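Local coordinates for regulator of nonsense transcripts 2 (Homo sapiens, PDB 4CEM), which acts in nonsense-mediated mRNA decay as the factor UPF2, which carries three MIF4G domains, of which this chain spans the first, at residues A[71-76]-A[107-112]; A[76-81]-A[114-119]; A[169-174]-A[234-239]. One frame throughout, in Å; residues are numbered along the deposited sequence.

Contact 1: residues A[71-76]-A[107-112]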
ATOM      1  N   ASP A  71     -20.518   4.603  -8.957  1.00 38.09           N
ATOM      2  CA  ASP A  71     -21.856   4.262  -9.438  1.00 39.71           C
ATOM      3  C   ASP A  71     -21.964   4.280 -10.965  1.00 37.33           C
ATOM      4  O   ASP A  71     -22.625   3.429 -11.550  1.00 34.89           O
ATOM      5  CB  ASP A  71     -22.897   5.219  -8.845  1.00 43.19           C
ATOM      6  CG  ASP A  71     -22.922   5.190  -7.330  1.00 46.05           C
ATOM      7  OD1 ASP A  71     -22.940   4.084  -6.743  1.00 45.74           O
ATOM      8  OD2 ASP A  71     -22.921   6.286  -6.728  1.00 50.51           O
ATOM      9  N   SER A  72     -21.327   5.254 -11.609  1.00 36.14           N
ATOM     10  CA  SER A  72     -21.413   5.366 -13.059  1.00 35.54           C
ATOM     11  C   SER A  72     -20.719   4.197 -13.766  1.00 34.27           C
ATOM     12  O   SER A  72     -21.290   3.591 -14.683  1.00 32.20           O
ATOM     13  CB  SER A  72     -20.853   6.705 -13.530  1.00 36.48           C
ATOM     14  OG  SER A  72     -19.609   6.978 -12.928  1.00 37.70           O
ATOM     15  N   LEU A  73     -19.511   3.859 -13.327  1.00 33.09           N
ATOM     16  CA  LEU A  73     -18.802   2.716 -13.903  1.00 34.25           C
ATOM     17  C   LEU A  73     -19.504   1.399 -13.579  1.00 35.12           C
ATOM     18  O   LEU A  73     -19.539   0.476 -14.405  1.00 35.72           O
ATOM     19  CB  LEU A  73     -17.355   2.676 -13.431  1.00 34.66           C
ATOM     20  CG  LEU A  73     -16.526   3.868 -13.898  1.00 34.15           C
ATOM     21  CD1 LEU A  73     -15.125   3.820 -13.316  1.00 33.26           C
ATOM     22  CD2 LEU A  73     -16.486   3.894 -15.413  1.00 35.38           C
ATOM     23  N   SER A  74     -20.093   1.323 -12.391  1.00 34.72           N
ATOM     24  CA  SER A  74     -20.895   0.161 -12.028  1.00 33.59           C
ATOM     25  C   SER A  74     -22.106   0.019 -12.932  1.00 32.46           C
ATOM     26  O   SER A  74     -22.418  -1.078 -13.374  1.00 33.18           O
ATOM     27  CB  SER A  74     -21.318   0.244 -10.566  1.00 33.10           C
ATOM     28  OG  SER A  74     -20.189   0.047  -9.730  1.00 34.76           O
ATOM     29  N   HIS A  75     -22.785   1.131 -13.200  1.00 32.82           N
ATOM     30  CA  HIS A  75     -23.970   1.136 -14.060  1.00 33.02           C
ATOM     31  C   HIS A  75     -23.633   0.630 -15.438  1.00 32.45           C
ATOM     32  O   HIS A  75     -24.304  -0.245 -15.962  1.00 32.23           O
ATOM     33  CB  HIS A  75     -24.557   2.539 -14.142  1.00 33.48           C
ATOM     34  CG  HIS A  75     -25.669   2.675 -15.149  1.00 34.19           C
ATOM     35  ND1 HIS A  75     -25.438   2.984 -16.438  1.00 34.57           N
ATOM     36  CD2 HIS A  75     -27.049   2.537 -15.018  1.00 35.02           C
ATOM     37  CE1 HIS A  75     -26.611   3.038 -17.101  1.00 35.14           C
ATOM     38  NE2 HIS A  75     -27.594   2.763 -16.231  1.00 35.53           N
ATOM     39  N   ASP A  76     -22.574   1.163 -16.029  1.00 32.70           N
ATOM     40  CA  ASP A  76     -22.130   0.695 -17.330  1.00 33.82           C
ATOM     41  C   ASP A  76     -21.760  -0.773 -17.274  1.00 34.28           C
ATOM     42  O   ASP A  76     -22.226  -1.563 -18.099  1.00 35.27           O
ATOM     43  CB  ASP A  76     -20.933   1.498 -17.829  1.00 34.09           C
ATOM     44  CG  ASP A  76     -21.282   2.938 -18.134  1.00 35.55           C
ATOM     45  OD1 ASP A  76     -22.493   3.262 -18.253  1.00 37.51           O
ATOM     46  OD2 ASP A  76     -20.335   3.753 -18.248  1.00 36.58           O
ATOM     47  N   VAL A 107     -11.051  -1.563  -6.363  1.00 34.10           N
ATOM     48  CA  VAL A 107     -11.243  -2.882  -5.767  1.00 33.98           C
ATOM     49  C   VAL A 107     -12.706  -3.291  -5.912  1.00 34.41           C
ATOM     50  O   VAL A 107     -13.009  -4.459  -6.184  1.00 34.55           O
ATOM     51  CB  VAL A 107     -10.813  -2.906  -4.272  1.00 33.96           C
ATOM     52  CG1 VAL A 107     -11.192  -4.220  -3.608  1.00 32.53           C
ATOM     53  CG2 VAL A 107      -9.315  -2.671  -4.143  1.00 32.22           C
ATOM     54  N   HIS A 108     -13.609  -2.329  -5.741  1.00 33.49           N
ATOM     55  CA  HIS A 108     -15.036  -2.586  -5.948  1.00 33.73           C
ATOM     56  C   HIS A 108     -15.298  -3.056  -7.348  1.00 34.35           C
ATOM     57  O   HIS A 108     -16.039  -4.014  -7.545  1.00 35.82           O
ATOM     58  CB  HIS A 108     -15.876  -1.343  -5.614  1.00 33.58           C
ATOM     59  CG  HIS A 108     -17.294  -1.386  -6.156  1.00 32.97           C
ATOM     60  ND1 HIS A 108     -18.286  -2.066  -5.549  1.00 32.85           N
ATOM     61  CD2 HIS A 108     -17.861  -0.782  -7.275  1.00 32.89           C
ATOM     62  CE1 HIS A 108     -19.422  -1.920  -6.246  1.00 32.74           C
ATOM     63  NE2 HIS A 108     -19.162  -1.131  -7.305  1.00 33.28           N
ATOM     64  N   LEU A 109     -14.700  -2.385  -8.336  1.00 35.27           N
ATOM     65  CA  LEU A 109     -14.892  -2.761  -9.740  1.00 34.67           C
ATOM     66  C   LEU A 109     -14.245  -4.101 -10.010  1.00 33.94           C
ATOM     67  O   LEU A 109     -14.808  -4.912 -10.734  1.00 32.23           O
ATOM     68  CB  LEU A 109     -14.345  -1.709 -10.709  1.00 34.53           C
ATOM     69  CG  LEU A 109     -15.152  -0.405 -10.790  1.00 35.14           C
ATOM     70  CD1 LEU A 109     -14.448   0.640 -11.651  1.00 32.84           C
ATOM     71  CD2 LEU A 109     -16.574  -0.654 -11.279  1.00 35.49           C
ATOM     72  N   CYS A 110     -13.075  -4.338  -9.419  1.00 34.03           N
ATOM     73  CA  CYS A 110     -12.420  -5.638  -9.558  1.00 34.85           C
ATOM     74  C   CYS A 110     -13.288  -6.785  -9.005  1.00 35.14           C
ATOM     75  O   CYS A 110     -13.255  -7.901  -9.531  1.00 34.99           O
ATOM     76  CB  CYS A 110     -11.043  -5.636  -8.891  1.00 35.40           C
ATOM     77  SG  CYS A 110      -9.766  -4.686  -9.755  1.00 36.59           S
ATOM     78  N   SER A 111     -14.084  -6.499  -7.973  1.00 34.97           N
ATOM     79  CA  SER A 111     -14.969  -7.503  -7.376  1.00 34.24           C
ATOM     80  C   SER A 111     -16.173  -7.803  -8.252  1.00 34.52           C
ATOM     81  O   SER A 111     -16.638  -8.941  -8.297  1.00 35.50           O
ATOM     82  CB  SER A 111     -15.440  -7.069  -5.984  1.00 34.88           C
ATOM     83  OG  SER A 111     -14.338  -6.877  -5.114  1.00 35.42           O
ATOM     84  N   LEU A 112     -16.700  -6.794  -8.940  1.00 35.06           N
ATOM     85  CA  LEU A 112     -17.811  -7.041  -9.861  1.00 34.71           C
ATOM     86  C   LEU A 112     -17.335  -7.892 -11.050  1.00 35.32           C
ATOM     87  O   LEU A 112     -18.038  -8.796 -11.490  1.00 37.81           O
ATOM     88  CB  LEU A 112     -18.439  -5.734 -10.344  1.00 34.43           C
ATOM     89  CG  LEU A 112     -19.091  -4.805  -9.314  1.00 33.07           C
ATOM     90  CD1 LEU A 112     -19.514  -3.512  -9.994  1.00 31.64           C
ATOM     91  CD2 LEU A 112     -20.277  -5.470  -8.638  1.00 31.69           C
TER
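His108 opens the contact from the helix 103-116 side by donating a hydrogen bond from NE2 to Ser74 OG. The bond measures 2.9 Å between His108 NE2 and Ser74 OG, with an N-H...O angle of 149°, and the hydroxyl oxygen lies at the ring edge, only 3° out of the imidazole plane. Ser74 OG is also hydrogen-bonded to the carbonyl of Arg70, one turn earlier on its own helix, so the hydroxyl relays between the histidine and that carbonyl. The side chain of His108 also packs on Arg70.

Leu109 follows with both methyls engaged. CD1 meets Leu73 CD1 at 3.7 Å, and CD2 lies 4.0 Å from Leu73 CB, the two leucine side chains crossing at about a right angle. Backbone geometry identifies the setting as near-parallel helix packing in the all-helical MIF4G fold: the segment axes run 13° apart with a closest approach of 10.7 Å, and the nearest CA atoms are those of Ser74 and Leu109. Leu62 and Ile65 also touch Leu109, while Phe58 of helix 52-61 packs on Leu73.

One turn on, Leu112 brings CD1 to within 3.6 Å of Ser74 OG. Its CG sits 4.1 Å above the imidazole plane of His108, offset toward the rim of the ring, so one ring face is backed by aliphatic carbon while the edge is bonded to the serine.

Contact 2: residues A[76-81]-A[114-119]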
ATOM      1  N   ASP A  76     -22.574   1.163 -16.029  1.00 32.70           N
ATOM      2  CA  ASP A  76     -22.130   0.695 -17.330  1.00 33.82           C
ATOM      3  C   ASP A  76     -21.760  -0.773 -17.274  1.00 34.28           C
ATOM      4  O   ASP A  76     -22.226  -1.563 -18.099  1.00 35.27           O
ATOM      5  CB  ASP A  76     -20.933   1.498 -17.829  1.00 34.09           C
ATOM      6  CG  ASP A  76     -21.282   2.938 -18.134  1.00 35.55           C
ATOM      7  OD1 ASP A  76     -22.493   3.262 -18.253  1.00 37.51           O
ATOM      8  OD2 ASP A  76     -20.335   3.753 -18.248  1.00 36.58           O
ATOM      9  N   PHE A  77     -20.924  -1.138 -16.307  1.00 34.03           N
ATOM     10  CA  PHE A  77     -20.513  -2.530 -16.146  1.00 34.40           C
ATOM     11  C   PHE A  77     -21.691  -3.502 -16.226  1.00 35.78           C
ATOM     12  O   PHE A  77     -21.624  -4.505 -16.946  1.00 35.45           O
ATOM     13  CB  PHE A  77     -19.779  -2.723 -14.819  1.00 34.21           C
ATOM     14  CG  PHE A  77     -19.338  -4.141 -14.568  1.00 33.99           C
ATOM     15  CD1 PHE A  77     -18.102  -4.585 -15.010  1.00 33.93           C
ATOM     16  CD2 PHE A  77     -20.156  -5.027 -13.880  1.00 34.09           C
ATOM     17  CE1 PHE A  77     -17.693  -5.885 -14.778  1.00 34.37           C
ATOM     18  CE2 PHE A  77     -19.750  -6.327 -13.638  1.00 34.39           C
ATOM     19  CZ  PHE A  77     -18.517  -6.759 -14.091  1.00 35.22           C
ATOM     20  N   ASN A  78     -22.776  -3.204 -15.511  1.00 35.38           N
ATOM     21  CA  ASN A  78     -23.880  -4.155 -15.429  1.00 36.88           C
ATOM     22  C   ASN A  78     -24.612  -4.398 -16.740  1.00 37.92           C
ATOM     23  O   ASN A  78     -25.309  -5.409 -16.875  1.00 40.45           O
ATOM     24  CB  ASN A  78     -24.862  -3.782 -14.317  1.00 37.51           C
ATOM     25  CG  ASN A  78     -24.321  -4.131 -12.933  1.00 38.41           C
ATOM     26  OD1 ASN A  78     -23.842  -5.249 -12.704  1.00 37.22           O
ATOM     27  ND2 ASN A  78     -24.377  -3.170 -12.010  1.00 38.32           N
ATOM     28  N   GLY A  79     -24.451  -3.489 -17.700  1.00 37.98           N
ATOM     29  CA  GLY A  79     -25.124  -3.601 -18.994  1.00 39.26           C
ATOM     30  C   GLY A  79     -24.304  -4.233 -20.112  1.00 39.98           C
ATOM     31  O   GLY A  79     -24.853  -4.602 -21.153  1.00 41.67           O
ATOM     32  N   LEU A  80     -22.997  -4.356 -19.895  1.00 39.06           N
ATOM     33  CA  LEU A  80     -22.073  -4.847 -20.902  1.00 39.68           C
ATOM     34  C   LEU A  80     -21.789  -6.340 -20.753  1.00 40.75           C
ATOM     35  O   LEU A  80     -21.748  -6.867 -19.647  1.00 40.03           O
ATOM     36  CB  LEU A  80     -20.744  -4.101 -20.792  1.00 39.29           C
ATOM     37  CG  LEU A  80     -20.711  -2.583 -20.917  1.00 38.47           C
ATOM     38  CD1 LEU A  80     -19.278  -2.102 -20.807  1.00 39.61           C
ATOM     39  CD2 LEU A  80     -21.303  -2.142 -22.241  1.00 41.13           C
ATOM     40  N   ASN A  81     -21.581  -7.013 -21.880  1.00 43.19           N
ATOM     41  CA  ASN A  81     -21.020  -8.362 -21.884  1.00 43.21           C
ATOM     42  C   ASN A  81     -19.533  -8.233 -22.150  1.00 41.27           C
ATOM     43  O   ASN A  81     -19.119  -8.068 -23.290  1.00 42.68           O
ATOM     44  CB  ASN A  81     -21.684  -9.245 -22.952  1.00 43.54           C
ATOM     45  CG  ASN A  81     -21.154 -10.670 -22.951  1.00 42.28           C
ATOM     46  OD1 ASN A  81     -20.066 -10.947 -22.447  1.00 41.50           O
ATOM     47  ND2 ASN A  81     -21.932 -11.583 -23.506  1.00 41.18           N
ATOM     48  N   HIS A 114     -14.655  -9.996 -11.013  1.00 36.18           N
ATOM     49  CA  HIS A 114     -14.368 -11.305 -10.443  1.00 36.25           C
ATOM     50  C   HIS A 114     -15.609 -12.105 -10.214  1.00 36.40           C
ATOM     51  O   HIS A 114     -15.629 -13.287 -10.507  1.00 36.83           O
ATOM     52  CB  HIS A 114     -13.616 -11.152  -9.134  1.00 36.49           C
ATOM     53  CG  HIS A 114     -13.413 -12.452  -8.396  1.00 37.08           C
ATOM     54  ND1 HIS A 114     -12.675 -13.456  -8.895  1.00 36.51           N
ATOM     55  CD2 HIS A 114     -13.884 -12.884  -7.155  1.00 36.30           C
ATOM     56  CE1 HIS A 114     -12.674 -14.481  -8.023  1.00 38.13           C
ATOM     57  NE2 HIS A 114     -13.417 -14.125  -6.958  1.00 37.72           N
ATOM     58  N   GLN A 115     -16.661 -11.465  -9.706  1.00 37.48           N
ATOM     59  CA  GLN A 115     -17.906 -12.168  -9.380  1.00 38.00           C
ATOM     60  C   GLN A 115     -18.702 -12.565 -10.625  1.00 37.86           C
ATOM     61  O   GLN A 115     -19.538 -13.471 -10.563  1.00 39.36           O
ATOM     62  CB  GLN A 115     -18.780 -11.343  -8.424  1.00 38.00           C
ATOM     63  CG  GLN A 115     -18.251 -11.282  -6.996  1.00 39.65           C
ATOM     64  CD  GLN A 115     -18.837 -10.131  -6.184  1.00 40.71           C
ATOM     65  OE1 GLN A 115     -20.035  -9.865  -6.241  1.00 42.35           O
ATOM     66  NE2 GLN A 115     -17.994  -9.457  -5.414  1.00 40.83           N
ATOM     67  N   ARG A 116     -18.454 -11.895 -11.745  1.00 37.31           N
ATOM     68  CA  ARG A 116     -19.149 -12.221 -12.984  1.00 38.32           C
ATOM     69  C   ARG A 116     -18.347 -13.141 -13.912  1.00 37.21           C
ATOM     70  O   ARG A 116     -18.936 -14.008 -14.549  1.00 34.50           O
ATOM     71  CB  ARG A 116     -19.537 -10.948 -13.726  1.00 39.46           C
ATOM     72  CG  ARG A 116     -20.512 -11.193 -14.865  1.00 40.46           C
ATOM     73  CD  ARG A 116     -21.192  -9.907 -15.293  1.00 42.13           C
ATOM     74  NE  ARG A 116     -22.316  -9.554 -14.427  1.00 42.42           N
ATOM     75  CZ  ARG A 116     -23.105  -8.497 -14.617  1.00 44.61           C
ATOM     76  NH1 ARG A 116     -22.904  -7.668 -15.641  1.00 45.69           N
ATOM     77  NH2 ARG A 116     -24.107  -8.261 -13.779  1.00 45.75           N
ATOM     78  N   TYR A 117     -17.023 -12.957 -13.959  1.00 36.99           N
ATOM     79  CA  TYR A 117     -16.151 -13.621 -14.938  1.00 38.91           C
ATOM     80  C   TYR A 117     -15.006 -14.444 -14.330  1.00 38.36           C
ATOM     81  O   TYR A 117     -14.093 -13.895 -13.712  1.00 38.13           O
ATOM     82  CB  TYR A 117     -15.528 -12.571 -15.859  1.00 40.84           C
ATOM     83  CG  TYR A 117     -16.530 -11.652 -16.515  1.00 42.92           C
ATOM     84  CD1 TYR A 117     -17.234 -12.053 -17.647  1.00 43.69           C
ATOM     85  CD2 TYR A 117     -16.758 -10.375 -16.024  1.00 42.60           C
ATOM     86  CE1 TYR A 117     -18.144 -11.210 -18.262  1.00 43.49           C
ATOM     87  CE2 TYR A 117     -17.667  -9.528 -16.637  1.00 42.93           C
ATOM     88  CZ  TYR A 117     -18.355  -9.954 -17.752  1.00 42.26           C
ATOM     89  OH  TYR A 117     -19.256  -9.124 -18.356  1.00 43.14           O
ATOM     90  N   ALA A 118     -15.040 -15.756 -14.561  1.00 38.64           N
ATOM     91  CA  ALA A 118     -13.985 -16.672 -14.111  1.00 38.07           C
ATOM     92  C   ALA A 118     -12.586 -16.323 -14.617  1.00 38.83           C
ATOM     93  O   ALA A 118     -11.607 -16.581 -13.927  1.00 43.12           O
ATOM     94  CB  ALA A 118     -14.337 -18.102 -14.495  1.00 36.08           C
ATOM     95  N   ASP A 119     -12.485 -15.724 -15.799  1.00 41.21           N
ATOM     96  CA  ASP A 119     -11.180 -15.376 -16.383  1.00 41.76           C
ATOM     97  C   ASP A 119     -10.485 -14.196 -15.730  1.00 41.56           C
ATOM     98  O   ASP A 119      -9.307 -13.951 -16.002  1.00 42.70           O
ATOM     99  CB  ASP A 119     -11.323 -15.034 -17.871  1.00 43.22           C
ATOM    100  CG  ASP A 119     -11.693 -16.221 -18.706  1.00 44.75           C
ATOM    101  OD1 ASP A 119     -11.782 -17.333 -18.151  1.00 44.98           O
ATOM    102  OD2 ASP A 119     -11.905 -16.038 -19.926  1.00 50.09           O
TER
HETATM  103  O   HOH W   1     -20.492  -7.022 -17.192  1.00 38.01           O
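Arg116 reaches across to Phe77 and Asn78 where the C-terminal ends of helices 70-79 and 103-116 come together in the helical MIF4G fold. From a CB directed at segment 76-81, the chain runs with CG anti to the backbone N (chi1 -168°), and CG lies 3.7 Å above the ring plane of Tyr117, toward its rim. CD and NE then pass Phe77 CE2. This carbon lies 3.8 Å over one face of the guanidinium, whose plane is turned 26° from the phenyl ring. At the tip, NH2 comes within 3.2 Å of Asn78 OD1, and NH1 donates to a water at 2.9 Å. That water gives its own hydrogens to Phe77 O and Leu80 O and accepts from Tyr117 OH, which is also bonded to Leu82 N. Four bonds thus fix it, two accepted and two donated. An alanine at Arg116 would probably leave the water without one of its two donors and uncover part of the Phe77 ring. Tyr117 presents its edge to Phe77, CE2 lying 3.9 Å from Phe77 CZ, and the water oxygen sits 3.6 Å above the centre of the Phe77 ring.

Contact 3: residues A[169-174]-A[234-239]; sequences SLIYEQ and QPFQNL
Side-by-side helix packing in the helical MIF4G domain brings Tyr172 of helix 164-181 against Pro235, Phe236 and Leu239 of helix 230-259. The evidence is in the segment axes, which are 10.8 Å apart at closest approach and 13° from parallel, and in the Tyr172-Phe236 pair, whose CA atoms are the nearest across the contact. These two rings form a T-shaped stack: the edge of Tyr172 points at the face of Phe236, with centroids 5.7 Å apart and planes at 88°. Tyr172 CD1 lies 4.1 Å above the phenyl plane, toward its rim.

Tyr172 has CG anti to its backbone N (chi1 -165°), which sets CG closer than CB to Pro235 and starts the ring toward helix 230-259. Leu239 CD1 lies over one face of the tyrosine ring, 3.3 Å from Tyr172 CE1, while Pro235 CB approaches that same CE1 to 3.5 Å. Both partners cross the tyrosine side chain at about a right angle. Phe236 in turn carries CE1 to 3.8 Å from Ile171 CG2, and its ring also touches Ile203 and Ala204 of helix 189-204, placing that third helix beside the interface.

No hydrogen bond joins the two segments. Their hold on each other is therefore apolar and aromatic, and the mutually perpendicular rings, with the leucine methyl over one of them, suggest that at these segments the helices are held by shape and ring orientation more than by polar pairing.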
ATOM      1  N   SER A 169       2.114 -14.437  -1.790  1.00 46.98           N
ATOM      2  CA  SER A 169       3.349 -14.701  -2.516  1.00 47.53           C
ATOM      3  C   SER A 169       3.755 -13.503  -3.365  1.00 45.88           C
ATOM      4  O   SER A 169       4.899 -13.073  -3.322  1.00 46.28           O
ATOM      5  CB  SER A 169       3.179 -15.942  -3.394  1.00 48.77           C
ATOM      6  OG  SER A 169       4.227 -16.043  -4.329  1.00 54.39           O
ATOM      7  N   LEU A 170       2.812 -12.950  -4.116  1.00 45.37           N
ATOM      8  CA  LEU A 170       3.099 -11.786  -4.944  1.00 46.28           C
ATOM      9  C   LEU A 170       3.539 -10.570  -4.123  1.00 47.79           C
ATOM     10  O   LEU A 170       4.469  -9.873  -4.513  1.00 48.60           O
ATOM     11  CB  LEU A 170       1.885 -11.429  -5.786  1.00 46.97           C
ATOM     12  CG  LEU A 170       2.148 -10.391  -6.871  1.00 48.88           C
ATOM     13  CD1 LEU A 170       2.848 -11.044  -8.052  1.00 48.74           C
ATOM     14  CD2 LEU A 170       0.844  -9.731  -7.299  1.00 48.93           C
ATOM     15  N   ILE A 171       2.877 -10.317  -2.993  1.00 49.72           N
ATOM     16  CA  ILE A 171       3.246  -9.195  -2.116  1.00 49.89           C
ATOM     17  C   ILE A 171       4.619  -9.429  -1.482  1.00 50.20           C
ATOM     18  O   ILE A 171       5.455  -8.529  -1.449  1.00 49.43           O
ATOM     19  CB  ILE A 171       2.215  -8.968  -0.984  1.00 49.92           C
ATOM     20  CG1 ILE A 171       0.843  -8.593  -1.535  1.00 48.48           C
ATOM     21  CG2 ILE A 171       2.661  -7.851  -0.046  1.00 48.72           C
ATOM     22  CD1 ILE A 171      -0.272  -8.857  -0.547  1.00 48.26           C
ATOM     23  N   TYR A 172       4.844 -10.636  -0.976  1.00 54.43           N
ATOM     24  CA  TYR A 172       6.135 -10.990  -0.376  1.00 59.92           C
ATOM     25  C   TYR A 172       7.265 -10.694  -1.352  1.00 61.60           C
ATOM     26  O   TYR A 172       8.256 -10.064  -0.991  1.00 63.23           O
ATOM     27  CB  TYR A 172       6.170 -12.470   0.029  1.00 64.04           C
ATOM     28  CG  TYR A 172       7.305 -12.826   0.969  1.00 67.77           C
ATOM     29  CD1 TYR A 172       7.220 -12.533   2.328  1.00 70.57           C
ATOM     30  CD2 TYR A 172       8.462 -13.453   0.505  1.00 67.76           C
ATOM     31  CE1 TYR A 172       8.252 -12.847   3.200  1.00 71.29           C
ATOM     32  CE2 TYR A 172       9.499 -13.773   1.371  1.00 70.04           C
ATOM     33  CZ  TYR A 172       9.389 -13.468   2.721  1.00 70.86           C
ATOM     34  OH  TYR A 172      10.403 -13.776   3.604  1.00 69.18           O
ATOM     35  N   GLU A 173       7.094 -11.146  -2.592  1.00 64.06           N
ATOM     36  CA  GLU A 173       8.054 -10.882  -3.661  1.00 66.12           C
ATOM     37  C   GLU A 173       8.419  -9.409  -3.780  1.00 64.69           C
ATOM     38  O   GLU A 173       9.600  -9.063  -3.800  1.00 65.18           O
ATOM     39  CB  GLU A 173       7.514 -11.358  -5.014  1.00 70.62           C
ATOM     40  CG  GLU A 173       8.160 -12.626  -5.553  1.00 73.44           C
ATOM     41  CD  GLU A 173       8.170 -12.654  -7.073  1.00 76.41           C
ATOM     42  OE1 GLU A 173       7.135 -12.310  -7.691  1.00 77.44           O
ATOM     43  OE2 GLU A 173       9.224 -13.000  -7.648  1.00 78.49           O
ATOM     44  N   GLN A 174       7.415  -8.543  -3.868  1.00 62.75           N
ATOM     45  CA  GLN A 174       7.681  -7.130  -4.112  1.00 64.30           C
ATOM     46  C   GLN A 174       8.274  -6.464  -2.883  1.00 65.76           C
ATOM     47  O   GLN A 174       9.056  -5.528  -3.012  1.00 68.05           O
ATOM     48  CB  GLN A 174       6.423  -6.385  -4.561  1.00 66.65           C
ATOM     49  CG  GLN A 174       5.667  -7.029  -5.715  1.00 68.90           C
ATOM     50  CD  GLN A 174       6.575  -7.583  -6.802  1.00 73.26           C
ATOM     51  OE1 GLN A 174       6.496  -8.768  -7.158  1.00 75.59           O
ATOM     52  NE2 GLN A 174       7.452  -6.734  -7.325  1.00 71.87           N
ATOM     53  N   GLN A 234       3.438 -13.906   9.688  1.00 43.05           N
ATOM     54  CA  GLN A 234       4.790 -13.857  10.264  1.00 43.14           C
ATOM     55  C   GLN A 234       5.897 -13.438   9.289  1.00 42.85           C
ATOM     56  O   GLN A 234       6.646 -12.506   9.581  1.00 44.52           O
ATOM     57  CB  GLN A 234       5.143 -15.195  10.939  1.00 44.90           C
ATOM     58  CG  GLN A 234       6.361 -15.132  11.850  1.00 46.39           C
ATOM     59  CD  GLN A 234       6.238 -14.059  12.915  1.00 46.16           C
ATOM     60  OE1 GLN A 234       5.257 -14.022  13.665  1.00 46.10           O
ATOM     61  NE2 GLN A 234       7.226 -13.173  12.980  1.00 44.34           N
ATOM     62  N   PRO A 235       6.005 -14.108   8.126  1.00 42.29           N
ATOM     63  CA  PRO A 235       7.035 -13.677   7.170  1.00 42.72           C
ATOM     64  C   PRO A 235       6.986 -12.182   6.876  1.00 43.54           C
ATOM     65  O   PRO A 235       8.027 -11.524   6.844  1.00 47.15           O
ATOM     66  CB  PRO A 235       6.703 -14.466   5.906  1.00 42.00           C
ATOM     67  CG  PRO A 235       5.965 -15.664   6.384  1.00 42.09           C
ATOM     68  CD  PRO A 235       5.193 -15.217   7.593  1.00 42.20           C
ATOM     69  N   PHE A 236       5.784 -11.650   6.694  1.00 42.32           N
ATOM     70  CA  PHE A 236       5.623 -10.224   6.414  1.00 42.55           C
ATOM     71  C   PHE A 236       6.101  -9.375   7.584  1.00 43.61           C
ATOM     72  O   PHE A 236       6.761  -8.355   7.379  1.00 42.24           O
ATOM     73  CB  PHE A 236       4.168  -9.897   6.044  1.00 41.67           C
ATOM     74  CG  PHE A 236       3.699 -10.596   4.799  1.00 40.57           C
ATOM     75  CD1 PHE A 236       3.925 -10.042   3.553  1.00 40.90           C
ATOM     76  CD2 PHE A 236       3.073 -11.826   4.876  1.00 42.09           C
ATOM     77  CE1 PHE A 236       3.517 -10.694   2.402  1.00 41.61           C
ATOM     78  CE2 PHE A 236       2.670 -12.494   3.735  1.00 42.82           C
ATOM     79  CZ  PHE A 236       2.892 -11.924   2.492  1.00 42.79           C
ATOM     80  N   GLN A 237       5.797  -9.801   8.808  1.00 45.91           N
ATOM     81  CA  GLN A 237       6.259  -9.058   9.978  1.00 48.32           C
ATOM     82  C   GLN A 237       7.782  -9.076  10.065  1.00 46.89           C
ATOM     83  O   GLN A 237       8.403  -8.040  10.302  1.00 46.31           O
ATOM     84  CB  GLN A 237       5.636  -9.571  11.281  1.00 50.79           C
ATOM     85  CG  GLN A 237       5.911  -8.637  12.465  1.00 53.91           C
ATOM     86  CD  GLN A 237       4.724  -8.462  13.400  1.00 57.61           C
ATOM     87  OE1 GLN A 237       4.693  -7.335  14.114  1.00 61.12           O
ATOM     88  NE2 GLN A 237       3.847  -9.324  13.483  1.00 58.40           N
ATOM     89  N   ASN A 238       8.382 -10.240   9.836  1.00 46.87           N
ATOM     90  CA  ASN A 238       9.848 -10.343   9.802  1.00 49.54           C
ATOM     91  C   ASN A 238      10.499  -9.352   8.829  1.00 49.23           C
ATOM     92  O   ASN A 238      11.433  -8.634   9.203  1.00 48.97           O
ATOM     93  CB  ASN A 238      10.299 -11.766   9.462  1.00 50.56           C
ATOM     94  CG  ASN A 238       9.807 -12.796  10.465  1.00 51.00           C
ATOM     95  OD1 ASN A 238       9.424 -12.462  11.594  1.00 49.91           O
ATOM     96  ND2 ASN A 238       9.811 -14.059  10.052  1.00 51.60           N
ATOM     97  N   LEU A 239       9.998  -9.300   7.596  1.00 50.44           N
ATOM     98  CA  LEU A 239      10.527  -8.361   6.593  1.00 52.04           C
ATOM     99  C   LEU A 239      10.451  -6.922   7.092  1.00 51.89           C
ATOM    100  O   LEU A 239      11.423  -6.169   6.997  1.00 51.90           O
ATOM    101  CB  LEU A 239       9.777  -8.484   5.262  1.00 53.08           C
ATOM    102  CG  LEU A 239       9.987  -9.768   4.455  1.00 56.96           C
ATOM    103  CD1 LEU A 239       9.241  -9.667   3.130  1.00 57.84           C
ATOM    104  CD2 LEU A 239      11.465 -10.064   4.218  1.00 57.75           C
TER

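In the fold
Read from the N terminus, contact 1 is the first to open, at 71-76, and contact 2 opens at 76-81, sharing Asp76. Helix 86-95 lies in both loops; contact 1 closes at 107-112 and contact 2 at 114-119. The segments alternate, so the two loops cross, and both tie helix 70-79 to helix 103-116. Their centres are 9 Å apart, and Leu112 O packs against Phe77 CZ at 3.3 Å where they touch. Contact 3 comes in series, opening at 169-174 and closing at 234-239 to join helix 164-181 to helix 230-259. Its centre is 29 Å from that of contact 1 and 31 Å from that of contact 2.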